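Local coordinates for major capsid protein (Faustovirus, PDB 5J7O) that probably builds the capsid shell of the virus, as a double jelly-roll protein that forms trimers of three identical subunits, at residues N210-P215 with F556-P561. Residues are numbered along the deposited sequence; the frame is centred on the assembly and turned at random.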
loop_
_atom_site.group_PDB
_atom_site.type_symbol
_atom_site.label_atom_id
_atom_site.label_comp_id
_atom_site.label_asym_id
_atom_site.label_seq_id
_atom_site.Cartn_x
_atom_site.Cartn_y
_atom_site.Cartn_z
ATOM N N ASN B 210 14.873 -6.852 -6.459
ATOM C CA ASN B 210 13.633 -6.909 -5.692
ATOM C C ASN B 210 13.441 -5.655 -4.849
ATOM O O ASN B 210 12.304 -5.223 -4.625
ATOM C CB ASN B 210 13.634 -8.159 -4.809
ATOM C CG ASN B 210 12.405 -8.259 -3.926
ATOM O OD1 ASN B 210 11.297 -8.498 -4.407
ATOM N ND2 ASN B 210 12.600 -8.096 -2.623
ATOM N N LYS B 211 14.538 -5.044 -4.394
ATOM C CA LYS B 211 14.435 -3.887 -3.516
ATOM C C LYS B 211 14.315 -2.576 -4.286
ATOM O O LYS B 211 13.670 -1.640 -3.801
ATOM C CB LYS B 211 15.649 -3.825 -2.584
ATOM C CG LYS B 211 15.811 -5.023 -1.648
ATOM C CD LYS B 211 17.171 -5.001 -0.959
ATOM C CE LYS B 211 17.533 -6.357 -0.366
ATOM N NZ LYS B 211 16.633 -6.755 0.754
ATOM N N PHE B 212 14.905 -2.486 -5.480
ATOM C CA PHE B 212 15.079 -1.202 -6.145
ATOM C C PHE B 212 14.269 -1.019 -7.421
ATOM O O PHE B 212 14.153 0.118 -7.888
ATOM C CB PHE B 212 16.560 -0.972 -6.481
ATOM C CG PHE B 212 17.391 -0.545 -5.309
ATOM C CD1 PHE B 212 17.331 0.755 -4.834
ATOM C CD2 PHE B 212 18.245 -1.441 -4.690
ATOM C CE1 PHE B 212 18.102 1.150 -3.757
ATOM C CE2 PHE B 212 19.019 -1.053 -3.614
ATOM C CZ PHE B 212 18.946 0.244 -3.145
ATOM N N HIS B 213 13.720 -2.083 -8.011
ATOM C CA HIS B 213 13.154 -1.933 -9.347
ATOM C C HIS B 213 11.795 -2.607 -9.488
ATOM O O HIS B 213 11.405 -2.993 -10.595
ATOM C CB HIS B 213 14.117 -2.472 -10.405
ATOM C CG HIS B 213 15.481 -1.860 -10.341
ATOM N ND1 HIS B 213 15.700 -0.514 -10.538
ATOM C CD2 HIS B 213 16.694 -2.407 -10.092
ATOM C CE1 HIS B 213 16.991 -0.259 -10.417
ATOM N NE2 HIS B 213 17.616 -1.390 -10.147
ATOM N N VAL B 214 11.057 -2.754 -8.393
ATOM C CA VAL B 214 9.702 -3.293 -8.470
ATOM C C VAL B 214 8.738 -2.289 -7.850
ATOM O O VAL B 214 8.444 -2.373 -6.648
ATOM C CB VAL B 214 9.593 -4.664 -7.785
ATOM C CG1 VAL B 214 8.236 -5.283 -8.074
ATOM C CG2 VAL B 214 10.713 -5.587 -8.244
ATOM N N PRO B 215 8.234 -1.326 -8.617
ATOM C CA PRO B 215 7.235 -0.395 -8.081
ATOM C C PRO B 215 5.941 -1.116 -7.738
ATOM O O PRO B 215 5.742 -2.292 -8.049
ATOM C CB PRO B 215 7.038 0.616 -9.215
ATOM C CG PRO B 215 7.504 -0.096 -10.443
ATOM C CD PRO B 215 8.605 -1.006 -10.005
ATOM N N PHE B 556 10.187 6.381 -12.109
ATOM C CA PHE B 556 9.522 5.114 -11.825
ATOM C C PHE B 556 10.433 3.905 -12.015
ATOM O O PHE B 556 10.024 2.788 -11.680
ATOM C CB PHE B 556 8.275 4.962 -12.703
ATOM C CG PHE B 556 8.546 5.100 -14.177
ATOM C CD1 PHE B 556 8.982 4.014 -14.919
ATOM C CD2 PHE B 556 8.352 6.311 -14.822
ATOM C CE1 PHE B 556 9.231 4.135 -16.271
ATOM C CE2 PHE B 556 8.598 6.437 -16.176
ATOM C CZ PHE B 556 9.038 5.348 -16.900
ATOM N N ASN B 557 11.643 4.095 -12.542
ATOM C CA ASN B 557 12.561 2.981 -12.738
ATOM C C ASN B 557 13.365 2.654 -11.490
ATOM O O ASN B 557 13.945 1.566 -11.410
ATOM C CB ASN B 557 13.519 3.280 -13.892
ATOM C CG ASN B 557 12.863 3.124 -15.250
ATOM O OD1 ASN B 557 11.990 2.276 -15.437
ATOM N ND2 ASN B 557 13.286 3.940 -16.207
ATOM N N LEU B 558 13.416 3.563 -10.520
ATOM C CA LEU B 558 14.163 3.356 -9.285
ATOM C C LEU B 558 13.200 3.498 -8.115
ATOM O O LEU B 558 12.696 4.594 -7.846
ATOM C CB LEU B 558 15.324 4.343 -9.173
ATOM C CG LEU B 558 16.271 4.131 -7.994
ATOM C CD1 LEU B 558 16.649 2.662 -7.869
ATOM C CD2 LEU B 558 17.514 4.992 -8.148
ATOM N N VAL B 559 12.946 2.394 -7.431
ATOM C CA VAL B 559 12.060 2.375 -6.276
ATOM C C VAL B 559 12.867 2.683 -5.028
ATOM O O VAL B 559 14.003 2.218 -4.871
ATOM C CB VAL B 559 11.348 1.016 -6.154
ATOM C CG1 VAL B 559 10.480 0.970 -4.901
ATOM C CG2 VAL B 559 10.518 0.758 -7.384
ATOM N N THR B 560 12.289 3.481 -4.145
ATOM C CA THR B 560 12.879 3.664 -2.832
ATOM C C THR B 560 12.860 2.337 -2.079
ATOM O O THR B 560 11.801 1.698 -1.984
ATOM C CB THR B 560 12.120 4.722 -2.042
ATOM O OG1 THR B 560 10.748 4.330 -1.897
ATOM C CG2 THR B 560 12.203 6.027 -2.772
ATOM N N PRO B 561 13.988 1.890 -1.535
ATOM C CA PRO B 561 14.031 0.565 -0.908
ATOM C C PRO B 561 13.449 0.568 0.497
ATOM O O PRO B 561 13.708 1.466 1.303
ATOM C CB PRO B 561 15.529 0.243 -0.883
ATOM C CG PRO B 561 16.179 1.582 -0.763
ATOM C CD PRO B 561 15.305 2.551 -1.524
#
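In this double jelly-roll subunit, the C-terminal end of helix 203-212 meets the loop between helix 542-552 and strand 567-570. Phe212 and His213 contact the backbone of 557-559 and the side chains of Leu558, Val559 and Pro561 there. Two hydrogen bonds join the segments. Val559 N donates to Phe212 O, 2.6 Å away and nearly straight at 169°. The donor stands above the carbonyl plane. Phe212 O also receives a CA-H...O contact from Leu558. His213 ND1 donates a hydrogen bond to Asn557 O at 2.9 Å. That oxygen lies in the imidazole plane, at the ring edge. The side chain of His213 is thus held at both nitrogens, because NE2 is hydrogen-bonded to Tyr448 OH. Its CG sits beside the backbone N (chi1 -55°), from where the ring reaches Asn557 O. Phe212 CB lies over the centre of one imidazole face.

Apolar groups pack next to these bonds. Pro561 CB lies over one face of the Phe212 ring, toward the rim, in a CH-pi contact 4.3 Å from the centroid. Pro561 CG touches Phe212 CE1 at 3.6 Å. Leu558 runs alongside Phe212 and points the same way, with the two CD1 atoms 3.6 Å apart. Further on, Val559 CG2 packs against Pro215, 3.3 Å from Pro215 N and 3.7 Å from Pro215 CD.

The same loop reaches the second subunit: Leu558 O and Pro561 O accept hydrogen bonds from Lys218 and Arg224 of that subunit, and Phe556 meets Phe556 of both other subunits edge-to-face. Phe212 O, at the helix end, and Asn557 O each gain a donor from the facing segment, 341 residues away in the chain. The bonds at ND1 and NE2 limit rotation of the imidazole, and ND1 ties it to the 556-561 backbone.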